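Local coordinates for alpha-1,3-glucanase (Bacillus circulans, PDB 5ZRU), which hydrolyses alpha-1,3-glucan, this chain being the catalytic unit of a longer GH87 enzyme that probably also binds carbohydrate through separate modules, at residues Q52-L57 with F135-V140; S95-V100 with A105-L110; T190-V195 with F206-N211; S461-D466 with G470-I475; S531-P536 with A541-T546. All blocks are in the same frame, centred on the assembly; numbering follows the deposited sequence.

Contact 1: Q52-L57 with F135-V140. With CA (calcium ion), chain M.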
# COMPACT_ATOMS: atom_id res chain seq x y z
N GLN A 52 -4.57 8.42 14.06
CA GLN A 52 -3.53 8.85 14.99
C GLN A 52 -3.86 8.47 16.44
O GLN A 52 -3.57 9.20 17.38
CB GLN A 52 -3.27 10.36 14.86
CG GLN A 52 -2.82 10.76 13.45
CD GLN A 52 -3.99 10.87 12.48
OE1 GLN A 52 -5.02 11.48 12.78
NE2 GLN A 52 -3.84 10.26 11.31
N ARG A 53 -4.47 7.30 16.61
CA ARG A 53 -4.88 6.80 17.92
C ARG A 53 -4.77 5.28 17.92
O ARG A 53 -5.19 4.64 16.96
CB ARG A 53 -6.33 7.19 18.24
CG ARG A 53 -6.55 8.68 18.42
CD ARG A 53 -8.01 9.04 18.20
NE ARG A 53 -8.86 8.55 19.28
CZ ARG A 53 -9.00 9.17 20.45
NH1 ARG A 53 -8.34 10.30 20.68
NH2 ARG A 53 -9.80 8.67 21.38
N TYR A 54 -4.22 4.71 18.99
CA TYR A 54 -4.24 3.26 19.14
C TYR A 54 -4.27 2.92 20.63
O TYR A 54 -4.13 3.80 21.48
CB TYR A 54 -3.04 2.59 18.45
CG TYR A 54 -1.70 2.80 19.12
CD1 TYR A 54 -0.97 3.97 18.93
CD2 TYR A 54 -1.15 1.81 19.93
CE1 TYR A 54 0.29 4.15 19.53
CE2 TYR A 54 0.10 1.98 20.54
CZ TYR A 54 0.82 3.15 20.33
OH TYR A 54 2.05 3.31 20.92
N ILE A 55 -4.48 1.64 20.92
CA ILE A 55 -4.54 1.15 22.30
C ILE A 55 -3.20 0.51 22.64
O ILE A 55 -2.79 -0.47 21.99
CB ILE A 55 -5.70 0.16 22.51
CG1 ILE A 55 -7.03 0.82 22.16
CG2 ILE A 55 -5.71 -0.33 23.96
CD1 ILE A 55 -7.90 -0.06 21.30
N ALA A 56 -2.53 1.04 23.65
CA ALA A 56 -1.30 0.44 24.14
C ALA A 56 -1.63 -0.63 25.18
O ALA A 56 -2.48 -0.41 26.06
CB ALA A 56 -0.38 1.50 24.74
N LEU A 57 -0.98 -1.78 25.05
CA LEU A 57 -1.04 -2.89 26.00
C LEU A 57 0.32 -3.02 26.67
O LEU A 57 1.16 -3.84 26.26
CB LEU A 57 -1.44 -4.19 25.30
CG LEU A 57 -2.67 -4.09 24.38
CD1 LEU A 57 -2.96 -5.43 23.70
CD2 LEU A 57 -3.89 -3.60 25.15
N PHE A 135 7.38 2.99 9.72
CA PHE A 135 6.96 1.58 9.60
C PHE A 135 6.83 0.95 10.99
O PHE A 135 7.26 -0.18 11.22
CB PHE A 135 7.96 0.79 8.72
CG PHE A 135 7.42 -0.53 8.16
CD1 PHE A 135 6.15 -0.99 8.45
CD2 PHE A 135 8.24 -1.30 7.34
CE1 PHE A 135 5.69 -2.21 7.92
CE2 PHE A 135 7.79 -2.52 6.81
CZ PHE A 135 6.51 -2.98 7.11
N ARG A 136 6.24 1.69 11.93
CA ARG A 136 6.12 1.15 13.28
C ARG A 136 4.97 0.16 13.43
O ARG A 136 4.95 -0.60 14.41
CB ARG A 136 5.99 2.30 14.29
CG ARG A 136 7.33 3.03 14.49
CD ARG A 136 7.16 4.34 15.27
NE ARG A 136 6.66 5.39 14.39
CZ ARG A 136 6.84 6.69 14.58
NH1 ARG A 136 7.51 7.13 15.64
NH2 ARG A 136 6.36 7.55 13.69
N PHE A 137 4.02 0.13 12.50
CA PHE A 137 2.90 -0.80 12.57
C PHE A 137 3.04 -1.89 11.51
O PHE A 137 3.72 -1.73 10.49
CB PHE A 137 1.56 -0.06 12.42
CG PHE A 137 1.13 0.68 13.66
CD1 PHE A 137 1.63 1.95 13.94
CD2 PHE A 137 0.25 0.10 14.56
CE1 PHE A 137 1.25 2.64 15.10
CE2 PHE A 137 -0.14 0.77 15.73
CZ PHE A 137 0.35 2.04 16.00
N ASP A 138 2.38 -3.02 11.78
CA ASP A 138 2.39 -4.18 10.90
C ASP A 138 1.06 -4.89 11.07
O ASP A 138 0.23 -4.49 11.89
CB ASP A 138 3.58 -5.11 11.22
CG ASP A 138 3.96 -6.01 10.04
OD1 ASP A 138 3.31 -5.95 8.97
OD2 ASP A 138 4.93 -6.79 10.17
N GLU A 139 0.85 -5.97 10.32
CA GLU A 139 -0.39 -6.73 10.43
C GLU A 139 -0.10 -8.21 10.55
O GLU A 139 0.97 -8.69 10.13
CB GLU A 139 -1.31 -6.48 9.22
CG GLU A 139 -1.82 -5.05 9.17
CD GLU A 139 -2.81 -4.82 8.04
OE1 GLU A 139 -3.16 -5.77 7.32
OE2 GLU A 139 -3.21 -3.66 7.87
N VAL A 140 -1.04 -8.93 11.17
CA VAL A 140 -1.10 -10.38 11.12
C VAL A 140 -2.56 -10.74 10.89
O VAL A 140 -3.46 -9.91 11.09
CB VAL A 140 -0.59 -11.08 12.41
CG1 VAL A 140 0.93 -10.91 12.54
CG2 VAL A 140 -1.30 -10.54 13.65
CA CA M . -6.70 3.87 15.38
O HOH W 1 -8.74 5.26 15.43
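Y54 and F137 meet in a T-shaped aromatic pair inside domain D1, whose family belongs to the galactose-binding-like beta-sandwich clan. Their strands, 53-57 and 132-144, are members of one curled antiparallel sheet but are not neighbours in it, since strands 166-174 and 76-82 come between them. The two CA atoms are therefore 10.5 Å apart, and the rings alone bridge the gap. F137 supplies the edge and Y54 the face: the centroids are 5.3 Å apart and the planes stand at 84°. With CG between backbone N and carbonyl carbon (chi1 72°), the Y54 ring reaches toward F137, and chi2 -82° turns its face to it. Both residues are buried, and T82 packs against each of them.

Metal coordination occupies the backbone next door. R53 O binds a calcium ion at 2.3 Å, with D22, T23, S50 and D169 as further protein ligands, while the R53 side chain leads away to a salt bridge with D24. The aromatic pair thus lies directly beside this site, T23 close to Y54 and D169 close to F137. At the point of touch, F137 CZ rests 3.7 Å from Y54 CD1, nearer the rim of the tyrosine ring than its centre.

Contact 2: S95-V100 with A105-L110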
# COMPACT_ATOMS: atom_id res chain seq x y z
N SER A 95 4.00 -12.14 21.15
CA SER A 95 2.68 -12.73 20.96
C SER A 95 1.65 -11.87 21.66
O SER A 95 1.97 -11.07 22.54
CB SER A 95 2.63 -14.16 21.51
OG SER A 95 2.81 -14.17 22.93
N LEU A 96 0.39 -12.06 21.27
CA LEU A 96 -0.76 -11.57 22.01
C LEU A 96 -1.81 -12.67 22.05
O LEU A 96 -1.87 -13.51 21.15
CB LEU A 96 -1.35 -10.29 21.39
CG LEU A 96 -0.59 -8.98 21.65
CD1 LEU A 96 -1.17 -7.85 20.81
CD2 LEU A 96 -0.60 -8.59 23.14
N ASP A 97 -2.64 -12.66 23.10
CA ASP A 97 -3.66 -13.67 23.30
C ASP A 97 -5.02 -13.16 22.83
O ASP A 97 -5.31 -11.97 22.91
CB ASP A 97 -3.77 -14.06 24.79
CG ASP A 97 -2.57 -14.87 25.27
OD1 ASP A 97 -1.78 -15.34 24.43
OD2 ASP A 97 -2.40 -15.02 26.50
N VAL A 98 -5.84 -14.08 22.33
CA VAL A 98 -7.18 -13.78 21.83
C VAL A 98 -8.19 -14.55 22.68
O VAL A 98 -8.05 -15.76 22.85
CB VAL A 98 -7.32 -14.17 20.35
CG1 VAL A 98 -8.73 -13.82 19.82
CG2 VAL A 98 -6.23 -13.50 19.51
N TYR A 99 -9.18 -13.83 23.21
CA TYR A 99 -10.28 -14.44 23.95
C TYR A 99 -11.59 -14.12 23.23
O TYR A 99 -11.76 -13.02 22.72
CB TYR A 99 -10.36 -13.92 25.40
CG TYR A 99 -9.17 -14.28 26.26
CD1 TYR A 99 -7.99 -13.55 26.17
CD2 TYR A 99 -9.23 -15.32 27.17
CE1 TYR A 99 -6.89 -13.87 26.95
CE2 TYR A 99 -8.14 -15.65 27.96
CZ TYR A 99 -6.98 -14.92 27.85
OH TYR A 99 -5.89 -15.23 28.63
N VAL A 100 -12.50 -15.09 23.20
CA VAL A 100 -13.84 -14.87 22.69
C VAL A 100 -14.82 -15.18 23.81
O VAL A 100 -14.83 -16.30 24.33
CB VAL A 100 -14.14 -15.73 21.46
CG1 VAL A 100 -15.55 -15.43 20.96
CG2 VAL A 100 -13.12 -15.45 20.37
N ALA A 105 -8.85 -18.37 22.99
CA ALA A 105 -9.01 -18.98 21.68
C ALA A 105 -7.69 -19.22 20.98
O ALA A 105 -7.52 -20.24 20.32
CB ALA A 105 -9.89 -18.11 20.79
N LYS A 106 -6.75 -18.29 21.10
CA LYS A 106 -5.50 -18.36 20.36
C LYS A 106 -4.44 -17.60 21.13
O LYS A 106 -4.75 -16.63 21.83
CB LYS A 106 -5.60 -17.76 18.95
CG LYS A 106 -6.76 -18.23 18.11
CD LYS A 106 -6.32 -18.67 16.74
CE LYS A 106 -7.39 -19.54 16.10
NZ LYS A 106 -7.12 -21.00 16.24
N THR A 107 -3.21 -18.04 20.99
CA THR A 107 -2.06 -17.16 21.18
C THR A 107 -1.50 -16.89 19.79
O THR A 107 -1.11 -17.83 19.08
CB THR A 107 -1.01 -17.78 22.10
OG1 THR A 107 -1.58 -17.94 23.41
CG2 THR A 107 0.19 -16.85 22.20
N VAL A 108 -1.50 -15.63 19.38
CA VAL A 108 -1.10 -15.23 18.04
C VAL A 108 0.37 -14.80 18.09
O VAL A 108 0.69 -13.81 18.76
CB VAL A 108 -1.98 -14.08 17.51
CG1 VAL A 108 -1.48 -13.62 16.14
CG2 VAL A 108 -3.41 -14.54 17.41
N PRO A 109 1.27 -15.50 17.40
CA PRO A 109 2.66 -15.05 17.36
C PRO A 109 2.79 -13.75 16.59
O PRO A 109 2.07 -13.51 15.61
CB PRO A 109 3.39 -16.20 16.64
CG PRO A 109 2.42 -17.35 16.61
CD PRO A 109 1.06 -16.73 16.63
N LEU A 110 3.71 -12.91 17.04
CA LEU A 110 3.95 -11.57 16.50
C LEU A 110 5.44 -11.33 16.38
O LEU A 110 6.24 -11.91 17.13
CB LEU A 110 3.34 -10.48 17.40
CG LEU A 110 1.84 -10.57 17.67
CD1 LEU A 110 1.48 -9.56 18.74
CD2 LEU A 110 1.06 -10.33 16.37
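A105 and K106 both face V98 from the adjoining strand, and this classic beta bulge shapes one end of the hairpin formed by strands 93-100 and 103-111. V98 O accepts A105 N at 2.7 Å and, more weakly, K106 N at 3.3 Å, while V98 N returns a bond of 2.8 Å to K106 O. Beyond the bulge the antiparallel pairing is regular, L96 and V108 forming a hydrogen-bonded pair. The V98 side chain lies on the same face as V108, CG2 to CG2 at 3.7 Å, and that face continues through L96 and L110, where L110 CD1 packs on L96 CG.

S95 sits at the far end, in a non-hydrogen-bonded pair with P109. Its CA makes a CA-H...O contact of 3.2 Å with V108 O, and its CB touches T107 CG2 at 3.7 Å on the other face. T107 has OG1 beside its backbone N (chi1 -64°); the methyl thereby reaches S95 and the hydroxyl reaches D97. T107 OG1 donates to D97 OD1 at 2.8 Å from 49° above the carboxylate plane, and K104 NZ also bonds to this hydroxyl.

A105, at the bulge, brings its CB to 4.2 Å from V100 CG2. Strand 103-111 is the outermost of its five-stranded sheet within the chain, and 93-100 pairs on its other side with 153-157. The apolar face of V98, L96 and L110 packs against W142 and V140 of strand 132-144 and Y166 of strand 166-174, in the core of the D1 beta-sandwich.

Contact 3: T190-V195 with F206-N211. With CA (calcium ion), chain H; SO4 (sulfate ion), chain E.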
# COMPACT_ATOMS: atom_id res chain seq x y z
N THR A 190 1.17 -30.30 -5.46
CA THR A 190 1.35 -31.51 -4.68
C THR A 190 1.48 -32.75 -5.57
O THR A 190 1.97 -33.78 -5.09
CB THR A 190 0.21 -31.70 -3.68
OG1 THR A 190 -1.04 -31.78 -4.38
CG2 THR A 190 0.15 -30.52 -2.70
N ASP A 191 1.06 -32.67 -6.83
CA ASP A 191 1.34 -33.76 -7.77
C ASP A 191 2.83 -33.98 -7.97
O ASP A 191 3.24 -35.07 -8.36
CB ASP A 191 0.72 -33.49 -9.15
CG ASP A 191 -0.79 -33.40 -9.12
OD1 ASP A 191 -1.41 -33.86 -8.14
OD2 ASP A 191 -1.36 -32.88 -10.11
N PHE A 192 3.63 -32.95 -7.72
CA PHE A 192 5.06 -32.98 -8.01
C PHE A 192 5.91 -32.93 -6.75
O PHE A 192 7.11 -32.64 -6.81
CB PHE A 192 5.41 -31.84 -8.97
CG PHE A 192 4.79 -32.03 -10.32
CD1 PHE A 192 5.47 -32.74 -11.31
CD2 PHE A 192 3.51 -31.58 -10.59
CE1 PHE A 192 4.89 -32.95 -12.54
CE2 PHE A 192 2.93 -31.80 -11.83
CZ PHE A 192 3.62 -32.48 -12.79
N GLY A 193 5.31 -33.23 -5.60
CA GLY A 193 6.06 -33.42 -4.38
C GLY A 193 5.91 -32.33 -3.34
O GLY A 193 6.43 -32.49 -2.23
N ALA A 194 5.22 -31.23 -3.66
CA ALA A 194 5.00 -30.21 -2.64
C ALA A 194 4.13 -30.77 -1.53
O ALA A 194 3.20 -31.53 -1.78
CB ALA A 194 4.35 -28.97 -3.24
N VAL A 195 4.44 -30.39 -0.29
CA VAL A 195 3.68 -30.80 0.88
C VAL A 195 3.36 -29.56 1.70
O VAL A 195 4.27 -28.80 2.04
CB VAL A 195 4.43 -31.84 1.73
CG1 VAL A 195 3.61 -32.22 2.96
CG2 VAL A 195 4.76 -33.09 0.91
N PHE A 206 7.22 -26.71 -7.12
CA PHE A 206 6.57 -25.61 -7.83
C PHE A 206 7.14 -25.43 -9.23
O PHE A 206 6.39 -25.24 -10.20
CB PHE A 206 6.73 -24.30 -7.05
CG PHE A 206 5.69 -24.08 -5.98
CD1 PHE A 206 5.36 -25.09 -5.09
CD2 PHE A 206 5.08 -22.84 -5.84
CE1 PHE A 206 4.42 -24.87 -4.10
CE2 PHE A 206 4.14 -22.61 -4.85
CZ PHE A 206 3.80 -23.63 -3.97
N GLU A 207 8.47 -25.49 -9.36
CA GLU A 207 9.10 -25.36 -10.67
C GLU A 207 8.68 -26.48 -11.60
O GLU A 207 8.37 -26.24 -12.78
CB GLU A 207 10.63 -25.32 -10.52
CG GLU A 207 11.13 -23.99 -10.03
CD GLU A 207 12.59 -24.03 -9.61
OE1 GLU A 207 13.26 -25.05 -9.90
OE2 GLU A 207 13.03 -23.04 -8.98
N ALA A 208 8.68 -27.72 -11.10
CA ALA A 208 8.25 -28.85 -11.92
C ALA A 208 6.79 -28.70 -12.32
O ALA A 208 6.41 -29.02 -13.45
CB ALA A 208 8.47 -30.16 -11.16
N ALA A 209 5.95 -28.22 -11.40
CA ALA A 209 4.53 -28.05 -11.68
C ALA A 209 4.31 -26.99 -12.76
O ALA A 209 3.42 -27.14 -13.61
CB ALA A 209 3.79 -27.69 -10.40
N VAL A 210 5.10 -25.91 -12.74
CA VAL A 210 5.01 -24.91 -13.79
C VAL A 210 5.30 -25.54 -15.15
O VAL A 210 4.55 -25.34 -16.11
CB VAL A 210 5.96 -23.73 -13.50
CG1 VAL A 210 6.06 -22.83 -14.73
CG2 VAL A 210 5.45 -22.93 -12.30
N ASN A 211 6.40 -26.29 -15.25
CA ASN A 211 6.74 -26.92 -16.52
C ASN A 211 5.63 -27.85 -17.00
O ASN A 211 5.30 -27.87 -18.19
CB ASN A 211 8.05 -27.70 -16.40
CG ASN A 211 9.26 -26.80 -16.25
OD1 ASN A 211 9.22 -25.62 -16.61
ND2 ASN A 211 10.35 -27.35 -15.74
CA CA H . 6.49 -28.03 2.21
S SO4 E . -4.98 -31.31 -4.52
O1 SO4 E . -6.24 -30.74 -4.00
O2 SO4 E . -4.25 -30.31 -5.28
O3 SO4 E . -5.30 -32.44 -5.39
O4 SO4 E . -4.16 -31.76 -3.38
O HOH W 2 7.45 -30.25 1.67
O HOH W 3 5.52 -26.25 3.73
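F192 carries CG beside its backbone N, anti to the carbonyl carbon (chi1 -67°), and its ring lies flat against the helix at A208 and A209. F206, on that helix, has the same first torsion (chi1 -85°), but its CB leaves the backbone away from the 190-195 loop and the ring end comes back to A194. The helix itself is 203-216, the one long helix of the chain, and the loop before it doubles back along its side.

A209 CA lies over the F192 ring in a CH-pi contact, 4.2 Å from the centroid and 26° off the normal. A208 O stands over the centre of the same face. The methyls finish the fit, with A208 CB 4.0 Å from F192 CD1 and A209 CB 3.9 Å from F192 CD2. Further along, A194 CB approaches F206 CE1 at 4.2 Å, close to the plane of that ring, which also meets W233 edge-to-face.

At the end of the loop V195 O binds a calcium ion at 2.4 Å, together with two waters and D198, Q200 and D202. The side-chain contacts between the segments are apolar and fairly light, resting on dispersion and CH-pi attraction, with the helix backbone atoms A208 O, A209 N and A209 CA also lying over the F192 ring. The stronger, ionic tie is the calcium, bound by V195 O and by D202 just ahead of the helix, which probably helps hold loop and helix together.

Contact 4: S461-D466 with G470-I475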
# COMPACT_ATOMS: atom_id res chain seq x y z
N SER A 461 -4.29 13.81 5.52
CA SER A 461 -3.10 13.64 4.69
C SER A 461 -2.38 14.98 4.50
O SER A 461 -2.76 16.01 5.06
CB SER A 461 -3.47 12.99 3.35
OG SER A 461 -3.98 11.69 3.59
N GLY A 462 -1.33 14.97 3.68
CA GLY A 462 -0.38 16.06 3.67
C GLY A 462 0.57 15.94 4.85
O GLY A 462 0.41 15.10 5.73
N THR A 463 1.58 16.81 4.87
CA THR A 463 2.53 16.75 5.98
C THR A 463 3.28 18.07 6.09
O THR A 463 3.36 18.84 5.13
CB THR A 463 3.54 15.60 5.83
OG1 THR A 463 4.29 15.44 7.05
CG2 THR A 463 4.51 15.89 4.66
N SER A 464 3.85 18.31 7.27
CA SER A 464 4.86 19.34 7.45
C SER A 464 6.28 18.77 7.47
O SER A 464 7.24 19.55 7.51
CB SER A 464 4.61 20.12 8.75
OG SER A 464 3.48 20.99 8.64
N ARG A 465 6.44 17.45 7.44
CA ARG A 465 7.78 16.86 7.56
C ARG A 465 7.90 15.60 6.69
O ARG A 465 7.71 14.48 7.17
CB ARG A 465 8.10 16.55 9.01
CG ARG A 465 9.58 16.24 9.20
CD ARG A 465 9.88 15.72 10.58
NE ARG A 465 11.32 15.53 10.73
CZ ARG A 465 11.89 15.04 11.82
NH1 ARG A 465 11.13 14.68 12.84
NH2 ARG A 465 13.20 14.89 11.89
N ASP A 466 8.27 15.79 5.42
CA ASP A 466 8.67 14.67 4.60
C ASP A 466 10.12 14.32 4.96
O ASP A 466 10.65 14.78 5.97
CB ASP A 466 8.46 14.97 3.12
CG ASP A 466 9.35 16.09 2.58
OD1 ASP A 466 10.20 16.61 3.32
OD2 ASP A 466 9.19 16.42 1.38
N GLY A 470 10.39 18.94 5.06
CA GLY A 470 9.58 19.97 4.45
C GLY A 470 8.13 19.56 4.31
O GLY A 470 7.77 18.38 4.42
N GLU A 471 7.29 20.56 4.05
CA GLU A 471 5.86 20.38 3.90
C GLU A 471 5.50 19.79 2.53
O GLU A 471 6.23 19.97 1.55
CB GLU A 471 5.12 21.71 4.10
CG GLU A 471 5.52 22.82 3.12
CD GLU A 471 6.70 23.68 3.60
OE1 GLU A 471 7.45 23.26 4.51
OE2 GLU A 471 6.89 24.79 3.05
N ARG A 472 4.38 19.07 2.49
CA ARG A 472 3.79 18.55 1.27
C ARG A 472 2.28 18.70 1.36
O ARG A 472 1.70 18.54 2.44
CB ARG A 472 4.15 17.07 1.03
CG ARG A 472 5.64 16.82 0.76
CD ARG A 472 6.02 17.28 -0.63
NE ARG A 472 7.47 17.24 -0.84
CZ ARG A 472 8.07 17.66 -1.95
NH1 ARG A 472 7.34 18.11 -2.96
NH2 ARG A 472 9.39 17.60 -2.05
N GLY A 473 1.65 19.01 0.23
CA GLY A 473 0.21 19.14 0.21
C GLY A 473 -0.47 17.79 0.33
O GLY A 473 0.12 16.74 0.08
N ALA A 474 -1.73 17.81 0.77
CA ALA A 474 -2.55 16.61 0.61
C ALA A 474 -2.57 16.20 -0.86
O ALA A 474 -2.51 15.01 -1.19
CB ALA A 474 -3.97 16.86 1.13
N ILE A 475 -2.65 17.18 -1.75
CA ILE A 475 -2.32 17.03 -3.16
C ILE A 475 -1.07 17.86 -3.40
O ILE A 475 -1.07 19.07 -3.12
CB ILE A 475 -3.47 17.50 -4.07
CG1 ILE A 475 -4.73 16.67 -3.84
CG2 ILE A 475 -3.04 17.46 -5.55
CD1 ILE A 475 -5.93 17.14 -4.69
O HOH W 4 7.16 22.30 7.09
O HOH W 5 9.14 19.27 1.30
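D466 and R472 form a salt bridge in which R472 NE points at D466 OD2, 2.9 Å away and nearly straight at 173°. OD2 lies in the guanidinium plane, although carboxylate and guanidinium are turned 46° against each other. The other oxygen, OD1, takes G470 N at 2.9 Å from above the carboxylate plane, and D466 N bonds in turn to G470 O at 2.8 Å. For this the carboxylate folds back over the turn, CG lying between the backbone N and the carbonyl carbon (chi1 66°). One antiparallel bridge follows, T463 N to R472 O at 3.0 Å and R472 N to T463 O at 2.8 Å. T463 OG1 also accepts R465 N, an ST turn.

Packing surrounds this polar network. T463 CG2 leans on R472 CB at 3.8 Å, and G462 CA sits 3.6 Å from A474 N, a closeness that the missing side chain permits.

These residues close a long loop between strands 451-459 and 475-478 of domain D2. D466 holds both a backbone amide and an arginine, while E478 and D476 engage R472 NH1; the guanidinium, ringed by carboxylates, is thus probably fixed in rotation and its charge balanced by theirs.

Contact 5: S531-P536 with A541-T546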
# COMPACT_ATOMS: atom_id res chain seq x y z
N SER A 531 8.58 26.40 7.90
CA SER A 531 8.43 26.06 6.49
C SER A 531 9.79 25.80 5.86
O SER A 531 10.74 26.56 6.07
CB SER A 531 7.69 27.17 5.72
OG SER A 531 7.68 26.94 4.32
N ARG A 532 9.87 24.72 5.09
CA ARG A 532 11.06 24.50 4.27
C ARG A 532 11.16 25.54 3.17
O ARG A 532 12.22 26.14 2.97
CB ARG A 532 11.03 23.09 3.67
CG ARG A 532 12.18 22.79 2.69
CD ARG A 532 11.96 21.44 2.04
NE ARG A 532 13.02 21.05 1.10
CZ ARG A 532 12.90 20.05 0.23
NH1 ARG A 532 11.77 19.36 0.16
NH2 ARG A 532 13.90 19.75 -0.58
N PHE A 533 10.06 25.79 2.46
CA PHE A 533 10.13 26.52 1.20
C PHE A 533 9.88 28.02 1.34
O PHE A 533 10.34 28.78 0.49
CB PHE A 533 9.11 25.97 0.20
CG PHE A 533 9.35 24.55 -0.18
CD1 PHE A 533 10.53 24.18 -0.84
CD2 PHE A 533 8.40 23.58 0.09
CE1 PHE A 533 10.75 22.86 -1.21
CE2 PHE A 533 8.62 22.25 -0.28
CZ PHE A 533 9.79 21.89 -0.93
N SER A 534 9.17 28.45 2.38
CA SER A 534 8.66 29.81 2.41
C SER A 534 8.84 30.38 3.81
O SER A 534 9.48 29.79 4.68
CB SER A 534 7.18 29.85 2.00
OG SER A 534 6.93 28.97 0.93
N SER A 535 8.25 31.55 4.01
CA SER A 535 8.19 32.13 5.33
C SER A 535 7.18 31.35 6.18
O SER A 535 6.33 30.64 5.63
CB SER A 535 7.79 33.60 5.22
OG SER A 535 6.67 33.73 4.37
N PRO A 536 7.27 31.46 7.51
CA PRO A 536 6.36 30.69 8.36
C PRO A 536 4.90 30.99 8.04
O PRO A 536 4.54 32.11 7.68
CB PRO A 536 6.71 31.15 9.78
CG PRO A 536 8.09 31.69 9.67
CD PRO A 536 8.20 32.28 8.30
N ALA A 541 -5.53 26.45 2.32
CA ALA A 541 -6.26 25.69 1.31
C ALA A 541 -5.42 25.48 0.06
O ALA A 541 -5.36 24.37 -0.49
CB ALA A 541 -7.56 26.40 0.95
N ILE A 542 -4.78 26.54 -0.44
CA ILE A 542 -3.95 26.48 -1.63
C ILE A 542 -2.64 27.20 -1.33
O ILE A 542 -2.65 28.32 -0.81
CB ILE A 542 -4.64 27.11 -2.85
CG1 ILE A 542 -6.01 26.47 -3.08
CG2 ILE A 542 -3.76 26.98 -4.09
CD1 ILE A 542 -6.89 27.20 -4.11
N TYR A 543 -1.53 26.58 -1.72
CA TYR A 543 -0.18 27.02 -1.39
C TYR A 543 0.69 26.89 -2.62
O TYR A 543 0.70 25.84 -3.25
CB TYR A 543 0.36 26.16 -0.23
CG TYR A 543 1.83 26.29 0.11
CD1 TYR A 543 2.41 27.53 0.35
CD2 TYR A 543 2.62 25.15 0.27
CE1 TYR A 543 3.76 27.64 0.70
CE2 TYR A 543 3.95 25.25 0.62
CZ TYR A 543 4.52 26.49 0.84
OH TYR A 543 5.84 26.57 1.21
N THR A 544 1.43 27.95 -2.96
CA THR A 544 2.51 27.80 -3.93
C THR A 544 3.78 28.39 -3.36
O THR A 544 3.75 29.36 -2.58
CB THR A 544 2.20 28.44 -5.31
OG1 THR A 544 2.54 29.83 -5.28
CG2 THR A 544 0.70 28.26 -5.70
N TYR A 545 4.90 27.77 -3.70
CA TYR A 545 6.23 28.30 -3.42
C TYR A 545 7.01 28.45 -4.72
O TYR A 545 8.24 28.36 -4.74
CB TYR A 545 6.97 27.43 -2.40
CG TYR A 545 7.12 25.98 -2.78
CD1 TYR A 545 6.06 25.08 -2.61
CD2 TYR A 545 8.33 25.49 -3.27
CE1 TYR A 545 6.19 23.75 -2.96
CE2 TYR A 545 8.47 24.14 -3.62
CZ TYR A 545 7.39 23.28 -3.45
OH TYR A 545 7.50 21.95 -3.79
N THR A 546 6.28 28.65 -5.82
CA THR A 546 6.84 29.11 -7.08
C THR A 546 5.96 30.22 -7.62
O THR A 546 4.75 30.25 -7.38
CB THR A 546 6.95 27.99 -8.13
OG1 THR A 546 7.55 28.50 -9.33
CG2 THR A 546 5.58 27.42 -8.49
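F533 and Y545 bring their CA atoms within 6.3 Å where the 531-536 loop curls beside strand 542-544, a meeting made by side chains and not by paired backbones. Their rings form an offset face-to-face stack, centroids 3.7 Å apart and planes only 8° from parallel. The displacement sets Y545 CE2 over the centre of the F533 ring and F533 CD2 over the centre of the Y545 ring, while CG of F533 approaches Y545 CD2 to 3.4 Å. Y545 presents its face because CG stands between the backbone N and the carbonyl carbon (chi1 56°). The opposite face of F533 is covered by R532, whose CD lies 3.6 Å above the ring plane, so the phenylalanine is sandwiched.

Beside the stack, Y543 reaches across with CG anti to its backbone N (chi1 170°). Its OH shares a 2.7 Å hydrogen bond with S534 OG, which lies in the plane of the tyrosine ring; the same OH has a weak bond to E471. It also touches F533 CB at 3.5 Å, joining the polar and aromatic parts of the contact. S531 OG in turn accepts S534 N at 2.9 Å, an ST motif that tightens the loop, and is itself hydrogen-bonded to E471.

Strand 542-544 lies between 502-505 and 567-568 in a run of parallel strands, and the loop leads into it from strand 513-523. A long surface loop pinned to one rung by aromatic and hydroxyl groups fits the right-handed parallel beta-helix of the pectate-lyase-like clan.

Contacts 1 and 2 belong to domain D1 and touch: contact 2 is nested within the chain loop that contact 1 closes, and V140 CG2 meets L110 CD2 at 3.6 Å. Contacts 4 and 5 are likewise joined, 11 Å between centres, through E471, whose OE2 lies 2.6 Å from S531 OG. Contact 3, next to its own calcium ion, is remote, with centres 48 Å from contact 4 and 58 Å from contact 5. Across domains, contacts 1 and 4 come within about 7 Å between nearest atoms. The D466 side chain is about 13 Å from a bound calcium ion and about 11 Å from that of D375, a calcium ligand; contact 5 lies away from the metal sites.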